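Alpha-amylase (PDB 6M4K) probably catalyses the endohydrolysis of alpha-1,4-glucosidic linkages in starch-like polysaccharides, as a cold-active, calcium-binding alpha-amylase of glycosyl hydrolase family 13. Local coordinates at residues 70-75 / 131-136; 104-109 / 166-171; 137-142 / 170-175; 159-164 / 204-209; 177-182 / 211-216. All coordinates share one frame; numbering follows the deposited sequence.

Contact 1: residues 70-75 / 131-136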
# COMPACT_ATOMS: atom_id res chain seq x y z
N VAL A 70 -0.61 22.37 3.93
CA VAL A 70 -0.63 23.82 4.06
C VAL A 70 -1.76 24.45 3.25
O VAL A 70 -2.38 25.42 3.69
CB VAL A 70 0.75 24.40 3.67
CG1 VAL A 70 0.70 25.93 3.51
CG2 VAL A 70 1.79 24.01 4.71
N SER A 71 -2.09 23.87 2.09
CA SER A 71 -3.27 24.28 1.33
C SER A 71 -3.64 23.12 0.41
O SER A 71 -3.03 22.05 0.45
CB SER A 71 -3.03 25.57 0.54
OG SER A 71 -2.39 25.28 -0.69
N TYR A 72 -4.66 23.35 -0.42
CA TYR A 72 -5.08 22.35 -1.40
C TYR A 72 -4.70 22.73 -2.83
O TYR A 72 -5.24 22.16 -3.78
CB TYR A 72 -6.57 22.04 -1.24
CG TYR A 72 -6.92 21.63 0.18
CD1 TYR A 72 -6.54 20.38 0.68
CD2 TYR A 72 -7.60 22.49 1.03
CE1 TYR A 72 -6.84 20.01 1.98
CE2 TYR A 72 -7.91 22.13 2.33
CZ TYR A 72 -7.54 20.88 2.80
OH TYR A 72 -7.85 20.54 4.10
N THR A 73 -3.76 23.67 -3.00
CA THR A 73 -3.14 23.80 -4.31
C THR A 73 -2.29 22.56 -4.58
O THR A 73 -2.10 21.72 -3.70
CB THR A 73 -2.31 25.08 -4.42
OG1 THR A 73 -1.11 24.95 -3.65
CG2 THR A 73 -3.12 26.27 -3.92
N MET A 74 -1.78 22.44 -5.80
CA MET A 74 -1.25 21.17 -6.28
C MET A 74 0.21 21.25 -6.73
O MET A 74 0.62 20.60 -7.68
CB MET A 74 -2.15 20.60 -7.37
CG MET A 74 -3.46 20.07 -6.80
SD MET A 74 -3.21 18.58 -5.80
CE MET A 74 -2.78 17.45 -7.13
N ASN A 75 1.01 22.02 -6.00
CA ASN A 75 2.46 22.06 -6.20
C ASN A 75 3.10 21.43 -4.97
O ASN A 75 2.94 21.95 -3.86
CB ASN A 75 2.91 23.51 -6.37
CG ASN A 75 4.31 23.63 -6.94
OD1 ASN A 75 4.87 22.70 -7.50
ND2 ASN A 75 4.88 24.83 -6.80
N VAL A 131 -6.06 28.32 2.07
CA VAL A 131 -7.28 27.51 1.98
C VAL A 131 -8.54 28.36 1.68
O VAL A 131 -9.15 28.16 0.64
CB VAL A 131 -7.42 26.54 3.18
CG1 VAL A 131 -8.75 25.83 3.13
CG2 VAL A 131 -6.26 25.55 3.21
N PRO A 132 -8.92 29.31 2.57
CA PRO A 132 -8.39 29.66 3.89
C PRO A 132 -9.06 28.89 5.04
O PRO A 132 -10.26 28.58 4.98
CB PRO A 132 -8.73 31.15 4.00
CG PRO A 132 -10.04 31.25 3.29
CD PRO A 132 -9.97 30.26 2.14
N TYR A 133 -8.27 28.59 6.07
CA TYR A 133 -8.77 28.10 7.35
C TYR A 133 -8.28 29.02 8.45
O TYR A 133 -7.17 29.56 8.37
CB TYR A 133 -8.19 26.73 7.69
CG TYR A 133 -8.71 25.50 6.96
CD1 TYR A 133 -10.07 25.31 6.73
CD2 TYR A 133 -7.83 24.50 6.56
CE1 TYR A 133 -10.54 24.15 6.09
CE2 TYR A 133 -8.28 23.34 5.93
CZ TYR A 133 -9.63 23.18 5.70
OH TYR A 133 -10.09 22.04 5.09
N GLY A 134 -9.10 29.16 9.50
CA GLY A 134 -8.73 29.82 10.73
C GLY A 134 -9.13 28.98 11.92
O GLY A 134 -9.59 27.84 11.76
N PRO A 135 -8.99 29.52 13.14
CA PRO A 135 -9.29 28.73 14.36
C PRO A 135 -10.66 28.09 14.41
O PRO A 135 -10.79 27.01 14.98
CB PRO A 135 -9.10 29.76 15.48
CG PRO A 135 -8.05 30.67 14.95
CD PRO A 135 -8.35 30.80 13.47
N ASN A 136 -11.69 28.73 13.83
CA ASN A 136 -13.04 28.16 13.89
C ASN A 136 -13.14 26.85 13.11
O ASN A 136 -14.12 26.12 13.28
CB ASN A 136 -14.08 29.13 13.33
CG ASN A 136 -14.22 30.38 14.17
OD1 ASN A 136 -14.03 30.34 15.38
ND2 ASN A 136 -14.54 31.50 13.53
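Tyr-72 and Tyr-133 meet through their hydroxyls at about a right angle, the OH of Tyr-133 donating to the OH of Tyr-72 over 2.9 Å. Each oxygen lies at the edge of the other ring, and Tyr-72 CE2 packs 3.8 Å from Tyr-133 CE2. Val-131 closes the tight side. Its CG1, anti to the backbone N (chi1 175°), sits over the centre of the Tyr-133 ring and 3.9 Å from Tyr-72 CE2, while CG2 rests 3.8 Å from Ser-71 CA; a branched residue suits a spot with two directions to fill. Val-181 and Glu-182 of helix 176-192 also touch both tyrosines. A leucine in place of Tyr-72 would probably leave the Tyr-133 hydroxyl without its acceptor and one flank of Val-131 thinly packed. The outer side is looser: Pro-132, after a cis peptide bond, is exposed and makes no contact across. Ser-71 OG accepts from Thr-73 N at 3.1 Å, an ST turn that shapes 70-75, and is also hydrogen-bonded to Glu-52. The hydroxyl bond and Val-131 thus join domain B of the alpha-amylases, the long excursion between barrel strand 97-102 and helix 176-192, to the loop after strand 44-47.

Contact 2: residues 104-109 / 166-171. With CA (calcium ion), chain B.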
# COMPACT_ATOMS: atom_id res chain seq x y z
N LEU A 104 -6.72 14.61 5.10
CA LEU A 104 -7.88 15.43 5.44
C LEU A 104 -8.08 15.63 6.93
O LEU A 104 -8.91 16.47 7.32
CB LEU A 104 -9.16 14.82 4.85
CG LEU A 104 -9.14 14.58 3.34
CD1 LEU A 104 -10.49 14.00 2.90
CD2 LEU A 104 -8.82 15.83 2.54
N ASN A 105 -7.37 14.91 7.79
CA ASN A 105 -7.61 14.98 9.22
C ASN A 105 -7.06 16.26 9.85
O ASN A 105 -7.58 16.70 10.88
CB ASN A 105 -7.01 13.76 9.91
CG ASN A 105 -7.10 13.82 11.42
OD1 ASN A 105 -8.18 13.71 12.01
ND2 ASN A 105 -5.96 13.97 12.06
N HIS A 106 -6.01 16.83 9.28
CA HIS A 106 -5.23 17.84 9.98
C HIS A 106 -4.52 18.70 8.96
O HIS A 106 -4.51 18.42 7.76
CB HIS A 106 -4.23 17.15 10.90
CG HIS A 106 -3.41 16.11 10.21
ND1 HIS A 106 -3.69 14.76 10.30
CD2 HIS A 106 -2.32 16.22 9.40
CE1 HIS A 106 -2.80 14.09 9.58
NE2 HIS A 106 -1.96 14.95 9.03
N MET A 107 -3.93 19.78 9.47
CA MET A 107 -3.03 20.63 8.69
C MET A 107 -1.60 20.41 9.17
O MET A 107 -1.08 19.29 9.08
CB MET A 107 -3.49 22.09 8.74
CG MET A 107 -4.86 22.32 8.12
SD MET A 107 -5.00 21.84 6.38
CE MET A 107 -4.12 23.18 5.57
N THR A 108 -0.94 21.43 9.70
CA THR A 108 0.42 21.27 10.20
C THR A 108 0.41 21.09 11.71
O THR A 108 -0.62 21.25 12.38
CB THR A 108 1.29 22.49 9.87
OG1 THR A 108 0.81 23.64 10.59
CG2 THR A 108 1.28 22.77 8.39
N GLY A 109 1.59 20.80 12.25
CA GLY A 109 1.85 20.97 13.67
C GLY A 109 2.07 22.43 14.00
O GLY A 109 1.74 23.34 13.23
N SER A 166 -0.13 13.66 17.62
CA SER A 166 1.24 14.14 17.74
C SER A 166 1.35 15.64 17.48
O SER A 166 2.32 16.11 16.89
CB SER A 166 2.20 13.35 16.85
OG SER A 166 2.21 11.99 17.22
N GLY A 167 0.33 16.39 17.88
CA GLY A 167 0.32 17.83 17.74
C GLY A 167 -0.18 18.37 16.42
O GLY A 167 -0.26 19.60 16.26
N LEU A 168 -0.51 17.51 15.46
CA LEU A 168 -1.06 17.99 14.19
C LEU A 168 -2.39 18.67 14.44
O LEU A 168 -3.30 18.08 15.03
CB LEU A 168 -1.24 16.80 13.25
CG LEU A 168 0.06 16.09 12.87
CD1 LEU A 168 -0.28 14.71 12.30
CD2 LEU A 168 0.85 16.91 11.87
N ARG A 169 -2.51 19.92 14.01
CA ARG A 169 -3.71 20.70 14.29
C ARG A 169 -4.92 20.04 13.61
O ARG A 169 -4.92 19.80 12.40
CB ARG A 169 -3.53 22.15 13.83
CG ARG A 169 -2.30 22.88 14.44
CD ARG A 169 -2.02 22.53 15.89
NE ARG A 169 -1.19 23.53 16.58
CZ ARG A 169 -0.22 23.25 17.44
NH1 ARG A 169 0.10 21.99 17.72
NH2 ARG A 169 0.44 24.23 18.03
N ASP A 170 -5.93 19.75 14.41
CA ASP A 170 -6.96 18.79 14.03
C ASP A 170 -8.17 19.51 13.46
O ASP A 170 -8.82 20.29 14.16
CB ASP A 170 -7.36 17.97 15.26
CG ASP A 170 -8.08 16.70 14.88
OD1 ASP A 170 -7.43 15.81 14.29
OD2 ASP A 170 -9.29 16.57 15.17
N LEU A 171 -8.49 19.23 12.20
CA LEU A 171 -9.60 19.92 11.55
C LEU A 171 -10.95 19.47 12.11
O LEU A 171 -11.13 18.32 12.51
CB LEU A 171 -9.57 19.70 10.04
CG LEU A 171 -8.51 20.54 9.31
CD1 LEU A 171 -8.24 19.98 7.91
CD2 LEU A 171 -8.92 22.01 9.27
CA CA B . -9.43 14.35 13.98
O HOH W 1 -9.90 15.98 12.16
O HOH W 2 -7.80 13.36 15.70
O HOH W 3 -11.92 14.58 13.75
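Leu-168 lays its CD1 methyl over the centre of the His-106 imidazole, a CH-pi contact 3.7 Å from the ring centroid and only 9° off the normal. Asn-105 ND2 donates to His-106 ND1 almost exactly in the ring plane, and NE2 is hydrogen-bonded to the carbonyl of Tyr-67; these two bonds hold the ring's rotation and keep its face turned to Leu-168. With CG anti to the backbone N (chi1 174°), Asn-105 carries its amide to the calcium ion, OD1 binding at 2.4 Å. Across from it Asp-170 offers both carboxylate oxygens, OD1 and OD2 each 2.5 Å from the calcium, its plane 62° from that of the amide. This is the calcium site of the alpha-amylases, to which these two loops give Asn-105 and Asp-170, the carbonyls of Arg-161 and His-204 and three waters completing it. The loops run roughly antiparallel and share a single beta bridge, His-106 with Asp-170. Leu-171 N to Asn-105 O and Met-107 N to Arg-169 O flank the bridge; a third bond, Arg-169 N to Thr-108 O, follows further along. Away from the metal, Arg-169 curls back, NH1 giving a 2.8 Å bond to Gly-167 O, and its guanidinium lays one face over Gly-109 C.

Contact 3: residues 137-142 / 170-175. With CA (calcium ion), chain B.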
# COMPACT_ATOMS: atom_id res chain seq x y z
N ASP A 137 -12.17 26.56 12.26
CA ASP A 137 -12.19 25.37 11.44
C ASP A 137 -11.49 24.18 12.09
O ASP A 137 -11.43 23.12 11.48
CB ASP A 137 -11.56 25.69 10.09
CG ASP A 137 -12.28 26.81 9.38
OD1 ASP A 137 -13.53 26.72 9.31
OD2 ASP A 137 -11.63 27.77 8.94
N PHE A 138 -11.02 24.33 13.33
CA PHE A 138 -10.27 23.30 14.01
C PHE A 138 -10.95 22.92 15.32
O PHE A 138 -11.66 23.73 15.93
CB PHE A 138 -8.84 23.77 14.34
CG PHE A 138 -7.99 23.97 13.12
CD1 PHE A 138 -8.04 25.16 12.41
CD2 PHE A 138 -7.18 22.94 12.66
CE1 PHE A 138 -7.27 25.33 11.27
CE2 PHE A 138 -6.42 23.09 11.53
CZ PHE A 138 -6.46 24.28 10.83
N HIS A 139 -10.71 21.69 15.74
CA HIS A 139 -10.93 21.32 17.12
C HIS A 139 -9.92 22.06 18.01
O HIS A 139 -8.81 22.38 17.58
CB HIS A 139 -10.77 19.81 17.28
CG HIS A 139 -11.83 19.03 16.57
ND1 HIS A 139 -11.54 17.93 15.78
CD2 HIS A 139 -13.17 19.17 16.52
CE1 HIS A 139 -12.66 17.43 15.29
NE2 HIS A 139 -13.67 18.16 15.73
N GLY A 140 -10.32 22.33 19.23
CA GLY A 140 -9.48 23.05 20.18
C GLY A 140 -9.85 22.68 21.59
O GLY A 140 -10.35 21.58 21.84
N SER A 141 -9.60 23.61 22.52
CA SER A 141 -9.86 23.33 23.93
C SER A 141 -11.32 23.03 24.22
O SER A 141 -11.61 22.35 25.21
CB SER A 141 -9.35 24.48 24.80
OG SER A 141 -9.89 25.72 24.37
N ASP A 142 -12.25 23.49 23.38
CA ASP A 142 -13.65 23.13 23.54
C ASP A 142 -13.91 21.65 23.27
O ASP A 142 -14.93 21.11 23.73
CB ASP A 142 -14.53 23.93 22.58
CG ASP A 142 -14.80 25.34 23.06
OD1 ASP A 142 -14.57 25.62 24.26
OD2 ASP A 142 -15.27 26.16 22.24
N ASP A 170 -5.93 19.75 14.41
CA ASP A 170 -6.96 18.79 14.03
C ASP A 170 -8.17 19.51 13.46
O ASP A 170 -8.82 20.29 14.16
CB ASP A 170 -7.36 17.97 15.26
CG ASP A 170 -8.08 16.70 14.88
OD1 ASP A 170 -7.43 15.81 14.29
OD2 ASP A 170 -9.29 16.57 15.17
N LEU A 171 -8.49 19.23 12.20
CA LEU A 171 -9.60 19.92 11.55
C LEU A 171 -10.95 19.47 12.11
O LEU A 171 -11.13 18.32 12.51
CB LEU A 171 -9.57 19.70 10.04
CG LEU A 171 -8.51 20.54 9.31
CD1 LEU A 171 -8.24 19.98 7.91
CD2 LEU A 171 -8.92 22.01 9.27
N ASP A 172 -11.90 20.41 12.14
CA ASP A 172 -13.26 20.09 12.57
C ASP A 172 -14.04 19.55 11.37
O ASP A 172 -14.68 20.29 10.63
CB ASP A 172 -13.94 21.31 13.19
CG ASP A 172 -15.34 21.02 13.66
OD1 ASP A 172 -15.73 19.83 13.66
OD2 ASP A 172 -16.05 21.97 14.04
N GLY A 173 -13.98 18.23 11.19
CA GLY A 173 -14.66 17.60 10.08
C GLY A 173 -16.17 17.63 10.16
O GLY A 173 -16.83 17.23 9.20
N SER A 174 -16.73 18.09 11.29
CA SER A 174 -18.18 18.25 11.39
C SER A 174 -18.66 19.57 10.79
O SER A 174 -19.86 19.74 10.58
CB SER A 174 -18.63 18.16 12.85
OG SER A 174 -18.37 19.37 13.54
N ALA A 175 -17.74 20.50 10.52
CA ALA A 175 -18.11 21.82 10.03
C ALA A 175 -18.43 21.77 8.54
O ALA A 175 -17.68 21.19 7.74
CB ALA A 175 -16.97 22.80 10.28
CA CA B . -9.43 14.35 13.98
O HOH W 4 -6.46 20.79 17.11
O HOH W 5 -15.47 16.55 13.94
O HOH W 1 -9.90 15.98 12.16
O HOH W 2 -7.80 13.36 15.70
O HOH W 3 -11.92 14.58 13.75
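Phe-138 takes the CD2 methyl of Leu-171 over one face of its ring, offset toward the rim, with CE2 3.5 Å from that methyl. The edge of the ring faces the Asp-170 carbonyl, whose oxygen is 3.5 Å from Phe-138 CD2, and Met-107 packs on the ring from outside the contact. A flat, wholly apolar side chain suits a buried place against Leu-171 and Met-107. The ring of His-139 lies on the metal side. Its ND1 donates to Asp-170 OD2 at 2.7 Å and 164°, OD2 accepting with its anti lone pair and lying within 3° of the imidazole plane; ring and carboxylate are nearly coplanar. Because OD2 also binds the calcium ion, His-139 is a second-shell residue that steadies a first-shell ligand. Both loops belong to domain B, the excursion between strand 97-102 and helix 176-192, and join at one beta bridge, Phe-138 with Leu-171, where His-139 N reaches Asp-170 O and Asp-172 N reaches Asp-137 O at 2.8 Å. Beyond the bridge, the CA of Asp-172 sits over one face of the His-139 ring, 3.9 Å from its centroid. The Asp-172 side chain extends anti to the backbone N (chi1 -179°), bringing OD1 within reach of the Ser-174 N and OG donors. The bond from Ser-174 N makes an Asx turn, which suits an aspartate just ahead of helix 176-192.

Contact 4: residues 159-164 / 204-209. With CA (calcium ion), chain B.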
# COMPACT_ATOMS: atom_id res chain seq x y z
N GLU A 159 -11.37 11.28 22.19
CA GLU A 159 -10.00 11.77 22.25
C GLU A 159 -9.24 11.43 20.97
O GLU A 159 -8.56 12.29 20.39
CB GLU A 159 -9.30 11.19 23.48
CG GLU A 159 -7.89 11.67 23.71
CD GLU A 159 -7.38 11.28 25.08
OE1 GLU A 159 -8.19 11.24 26.03
OE2 GLU A 159 -6.17 11.01 25.21
N VAL A 160 -9.37 10.19 20.50
CA VAL A 160 -8.69 9.77 19.27
C VAL A 160 -9.11 10.63 18.09
O VAL A 160 -8.30 10.92 17.20
CB VAL A 160 -8.94 8.27 19.04
CG1 VAL A 160 -8.36 7.83 17.69
CG2 VAL A 160 -8.33 7.45 20.16
N ARG A 161 -10.37 11.07 18.05
CA ARG A 161 -10.87 11.78 16.89
C ARG A 161 -10.81 13.30 17.02
O ARG A 161 -10.69 13.98 16.00
CB ARG A 161 -12.29 11.32 16.55
CG ARG A 161 -12.31 9.92 15.94
CD ARG A 161 -13.70 9.31 15.83
NE ARG A 161 -13.68 8.07 15.06
CZ ARG A 161 -14.48 7.03 15.27
NH1 ARG A 161 -15.36 7.06 16.26
NH2 ARG A 161 -14.39 5.95 14.52
N ASN A 162 -10.90 13.85 18.23
CA ASN A 162 -10.96 15.29 18.40
C ASN A 162 -9.70 15.93 18.96
O ASN A 162 -9.58 17.16 18.92
CB ASN A 162 -12.18 15.68 19.26
CG ASN A 162 -13.49 15.39 18.56
OD1 ASN A 162 -13.52 15.09 17.37
ND2 ASN A 162 -14.60 15.51 19.29
N CYS A 163 -8.77 15.15 19.49
CA CYS A 163 -7.48 15.67 19.93
C CYS A 163 -6.46 15.57 18.79
O CYS A 163 -6.75 15.05 17.71
CB CYS A 163 -7.01 14.96 21.20
SG CYS A 163 -8.09 15.22 22.64
N ARG A 164 -5.26 16.10 19.03
CA ARG A 164 -4.26 16.21 17.97
C ARG A 164 -3.37 14.98 17.93
O ARG A 164 -2.78 14.59 18.95
CB ARG A 164 -3.40 17.44 18.20
CG ARG A 164 -4.16 18.74 18.14
CD ARG A 164 -3.32 19.85 18.74
NE ARG A 164 -3.99 21.14 18.67
CZ ARG A 164 -3.53 22.23 19.27
NH1 ARG A 164 -2.41 22.16 19.97
NH2 ARG A 164 -4.19 23.37 19.16
N HIS A 204 -8.59 8.78 13.05
CA HIS A 204 -8.68 10.07 13.73
C HIS A 204 -9.82 10.93 13.22
O HIS A 204 -9.96 12.08 13.68
CB HIS A 204 -7.32 10.76 13.62
CG HIS A 204 -6.23 9.97 14.24
ND1 HIS A 204 -6.11 9.83 15.60
CD2 HIS A 204 -5.25 9.21 13.69
CE1 HIS A 204 -5.08 9.04 15.87
NE2 HIS A 204 -4.54 8.65 14.73
N MET A 205 -10.63 10.42 12.31
CA MET A 205 -11.81 11.13 11.84
C MET A 205 -13.06 10.34 12.19
O MET A 205 -13.02 9.12 12.38
CB MET A 205 -11.73 11.41 10.34
CG MET A 205 -10.63 12.42 10.01
SD MET A 205 -10.40 12.79 8.26
CE MET A 205 -9.70 11.25 7.67
N TRP A 206 -14.18 11.06 12.30
CA TRP A 206 -15.47 10.41 12.56
C TRP A 206 -16.01 9.84 11.26
O TRP A 206 -16.03 10.54 10.24
CB TRP A 206 -16.47 11.42 13.11
CG TRP A 206 -16.10 11.95 14.46
CD1 TRP A 206 -15.47 13.13 14.73
CD2 TRP A 206 -16.33 11.33 15.73
NE1 TRP A 206 -15.28 13.27 16.08
CE2 TRP A 206 -15.81 12.18 16.72
CE3 TRP A 206 -16.94 10.13 16.13
CZ2 TRP A 206 -15.85 11.88 18.08
CZ3 TRP A 206 -16.97 9.82 17.48
CH2 TRP A 206 -16.44 10.70 18.44
N PRO A 207 -16.45 8.57 11.24
CA PRO A 207 -17.07 8.03 10.02
C PRO A 207 -18.18 8.90 9.47
O PRO A 207 -18.32 9.02 8.25
CB PRO A 207 -17.58 6.66 10.48
CG PRO A 207 -16.62 6.26 11.56
CD PRO A 207 -16.24 7.54 12.28
N GLY A 208 -18.98 9.54 10.34
CA GLY A 208 -20.03 10.43 9.86
C GLY A 208 -19.50 11.64 9.12
O GLY A 208 -20.14 12.13 8.19
N ASP A 209 -18.32 12.14 9.51
CA ASP A 209 -17.72 13.26 8.79
C ASP A 209 -17.20 12.80 7.44
O ASP A 209 -17.39 13.47 6.43
CB ASP A 209 -16.58 13.88 9.60
CG ASP A 209 -17.06 14.58 10.86
OD1 ASP A 209 -18.27 14.89 10.97
OD2 ASP A 209 -16.23 14.82 11.75
CA CA B . -9.43 14.35 13.98
O HOH W 2 -7.80 13.36 15.70
O HOH W 3 -11.92 14.58 13.75
O HOH W 1 -9.90 15.98 12.16
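Val-160 offers its carbonyl to the His-204 imidazole: ND1 donates to Val-160 O at 2.9 Å and 162°, the oxygen lying near the ring plane, while Val-160 CG1 packs against the same nitrogen. That carbonyl also accepts from water 2, itself a calcium ligand, so the last turn of helix 157-162 is tied to the metal through solvent. Arg-161 comes next and works at both ends. Its carbonyl oxygen binds the calcium ion at 2.4 Å, as does that of His-204. In the conformer described, one of two, the extended side chain runs across Trp-206, its CD methylene 3.4 Å from the centroid of the six-membered ring in a CH-pi contact, and Pro-207 CD covers one face of the guanidinium. NE makes a weak bond to Met-205 O; the charge is met by Glu-249. Long and only terminally charged, an arginine can both pad an indole and reach a distant acid. At Asn-162 the amide oxygen receives Trp-206 NE1 at 2.8 Å, its plane turned 61° from the indole. Replacing Trp-206 by an alanine would probably leave Asn-162 OD1 without this donor and open a gap beside the Arg-161 methylenes. Cys-163 then leaves the helix, held by its disulfide to Cys-144, and its carbonyl takes the second bond from water 2. Paired main-chain oxygens beside side-chain ligands and water are characteristic of the alpha-amylase calcium site.

Contact 5: residues 177-182 / 211-216. With SO4 (sulfate ion), chain H.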
# COMPACT_ATOMS: atom_id res chain seq x y z
N TYR A 177 -18.16 24.06 6.37
CA TYR A 177 -17.12 24.69 5.57
C TYR A 177 -15.95 23.75 5.31
O TYR A 177 -15.46 23.65 4.18
CB TYR A 177 -16.65 25.97 6.25
CG TYR A 177 -15.53 26.65 5.51
CD1 TYR A 177 -15.78 27.37 4.36
CD2 TYR A 177 -14.22 26.56 5.96
CE1 TYR A 177 -14.76 27.99 3.67
CE2 TYR A 177 -13.20 27.16 5.27
CZ TYR A 177 -13.47 27.88 4.13
OH TYR A 177 -12.46 28.51 3.45
N VAL A 178 -15.50 23.04 6.35
CA VAL A 178 -14.40 22.09 6.18
C VAL A 178 -14.80 20.99 5.20
O VAL A 178 -14.03 20.63 4.29
CB VAL A 178 -13.95 21.54 7.54
CG1 VAL A 178 -12.94 20.40 7.35
CG2 VAL A 178 -13.33 22.65 8.38
N ARG A 179 -16.02 20.47 5.34
CA ARG A 179 -16.49 19.43 4.42
C ARG A 179 -16.52 19.93 2.99
O ARG A 179 -16.13 19.21 2.06
CB ARG A 179 -17.88 18.95 4.84
CG ARG A 179 -17.90 18.31 6.20
CD ARG A 179 -19.32 18.11 6.71
NE ARG A 179 -19.35 17.27 7.90
CZ ARG A 179 -20.47 16.82 8.45
NH1 ARG A 179 -21.64 17.15 7.93
NH2 ARG A 179 -20.42 16.04 9.52
N ASP A 180 -16.98 21.17 2.79
CA ASP A 180 -17.05 21.74 1.44
C ASP A 180 -15.66 21.93 0.86
O ASP A 180 -15.43 21.64 -0.33
CB ASP A 180 -17.77 23.09 1.48
CG ASP A 180 -19.27 22.95 1.67
OD1 ASP A 180 -19.82 21.84 1.54
OD2 ASP A 180 -19.91 24.00 1.94
N VAL A 181 -14.73 22.45 1.66
CA VAL A 181 -13.37 22.71 1.19
C VAL A 181 -12.67 21.41 0.81
O VAL A 181 -12.00 21.32 -0.23
CB VAL A 181 -12.59 23.49 2.26
CG1 VAL A 181 -11.11 23.40 2.01
CG2 VAL A 181 -13.05 24.95 2.28
N GLU A 182 -12.79 20.40 1.66
CA GLU A 182 -12.10 19.14 1.39
C GLU A 182 -12.71 18.42 0.20
O GLU A 182 -11.99 17.84 -0.62
CB GLU A 182 -12.06 18.28 2.66
CG GLU A 182 -11.19 18.95 3.72
CD GLU A 182 -10.90 18.09 4.92
OE1 GLU A 182 -11.79 17.31 5.31
OE2 GLU A 182 -9.78 18.22 5.48
N GLU A 211 -18.45 10.31 5.79
CA GLU A 211 -19.63 10.08 4.95
C GLU A 211 -20.12 11.38 4.33
O GLU A 211 -20.50 11.41 3.15
CB GLU A 211 -20.75 9.42 5.76
CG GLU A 211 -21.99 9.13 4.93
CD GLU A 211 -23.12 8.53 5.74
OE1 GLU A 211 -22.84 7.91 6.78
OE2 GLU A 211 -24.29 8.68 5.33
N ALA A 212 -20.10 12.47 5.10
CA ALA A 212 -20.56 13.76 4.58
C ALA A 212 -19.64 14.29 3.49
O ALA A 212 -20.10 14.89 2.52
CB ALA A 212 -20.65 14.78 5.71
N ILE A 213 -18.32 14.09 3.64
CA ILE A 213 -17.38 14.51 2.60
C ILE A 213 -17.56 13.67 1.35
O ILE A 213 -17.64 14.19 0.23
CB ILE A 213 -15.94 14.45 3.14
CG1 ILE A 213 -15.76 15.47 4.28
CG2 ILE A 213 -14.94 14.68 2.01
CD1 ILE A 213 -14.49 15.25 5.09
N LEU A 214 -17.63 12.34 1.52
CA LEU A 214 -17.78 11.47 0.36
C LEU A 214 -19.09 11.73 -0.38
O LEU A 214 -19.14 11.60 -1.61
CB LEU A 214 -17.67 10.00 0.77
CG LEU A 214 -16.32 9.57 1.35
CD1 LEU A 214 -16.30 8.06 1.62
CD2 LEU A 214 -15.15 9.96 0.48
N GLY A 215 -20.15 12.10 0.34
CA GLY A 215 -21.42 12.42 -0.30
C GLY A 215 -21.38 13.64 -1.19
O GLY A 215 -22.28 13.82 -2.02
N ARG A 216 -20.36 14.48 -1.04
CA ARG A 216 -20.17 15.65 -1.88
C ARG A 216 -19.37 15.36 -3.13
O ARG A 216 -19.21 16.24 -3.98
CB ARG A 216 -19.45 16.75 -1.09
CG ARG A 216 -20.26 17.38 0.03
CD ARG A 216 -19.32 18.06 1.02
NE ARG A 216 -19.97 19.10 1.82
CZ ARG A 216 -20.76 18.88 2.87
NH1 ARG A 216 -21.03 17.64 3.26
NH2 ARG A 216 -21.30 19.91 3.52
S SO4 H . -24.03 15.37 10.13
O1 SO4 H . -25.21 15.43 10.98
O2 SO4 H . -23.86 14.02 9.61
O3 SO4 H . -22.85 15.74 10.91
O4 SO4 H . -24.18 16.31 9.01
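The guanidinium of Arg-216 has Arg-179 CB over the centre of one face, 3.5 Å above its plane, and acceptors at its edge. NE and NH2 both bind Asp-180 OD1, at 2.8 and 3.1 Å, a side-on salt bridge in which two nitrogens grip one oxygen. NH1 donates to Ala-212 O, in the guanidinium plane but from above the carbonyl plane. The second guanidinium, that of Arg-179, takes the Ala-212 methyl on one face, 3.4 Å from CZ, and a sulfate ion, probably from the crystallisation liquor, at its edge through NH1 and NH2. Its NE bonds to Gly-173 O, and its charge is met by Asp-209 and, in the crystal, by the sulfate. With CG anti to the carbonyl carbon (chi1 -63°) and the chain extended, the Arg-179 methylenes run past Ile-213, whose CG1 lies 4.0 Å from Arg-179 CG. Alanine suits a place where an arginine must lie flat on the neighbouring helix, and isoleucine fills the deeper part, its CD1 meeting Glu-182 OE1 at 3.4 Å. The two guanidinium planes are 69° apart. The arrangement is packing of helices 176-192 and 207-214, with Arg-216 from just beyond the second, on the outside of the family 13 TIM barrel.

In the fold
All five contacts lie on one side of the chain's centre, in the family 13 catalytic domain. Contacts 2, 3 and 4 gather round the same calcium ion, their centres 9 to 11 Å apart, and contacts 2 and 3 share Asp-170 and Leu-171. Contact 1 touches contacts 2, 3 and 5 but stays about 9 Å, nearest atoms, from contact 4. Contact 5 joins contact 4 through helix 207-214 and the Arg-179 to Asp-209 salt bridge. Along the chain contact 2 crosses contacts 1 and 4, whereas contact 1 closes before contacts 3, 4 and 5 open. The calcium thus draws the long excursion after barrel strand 97-102 together with the segment following strand 196-199.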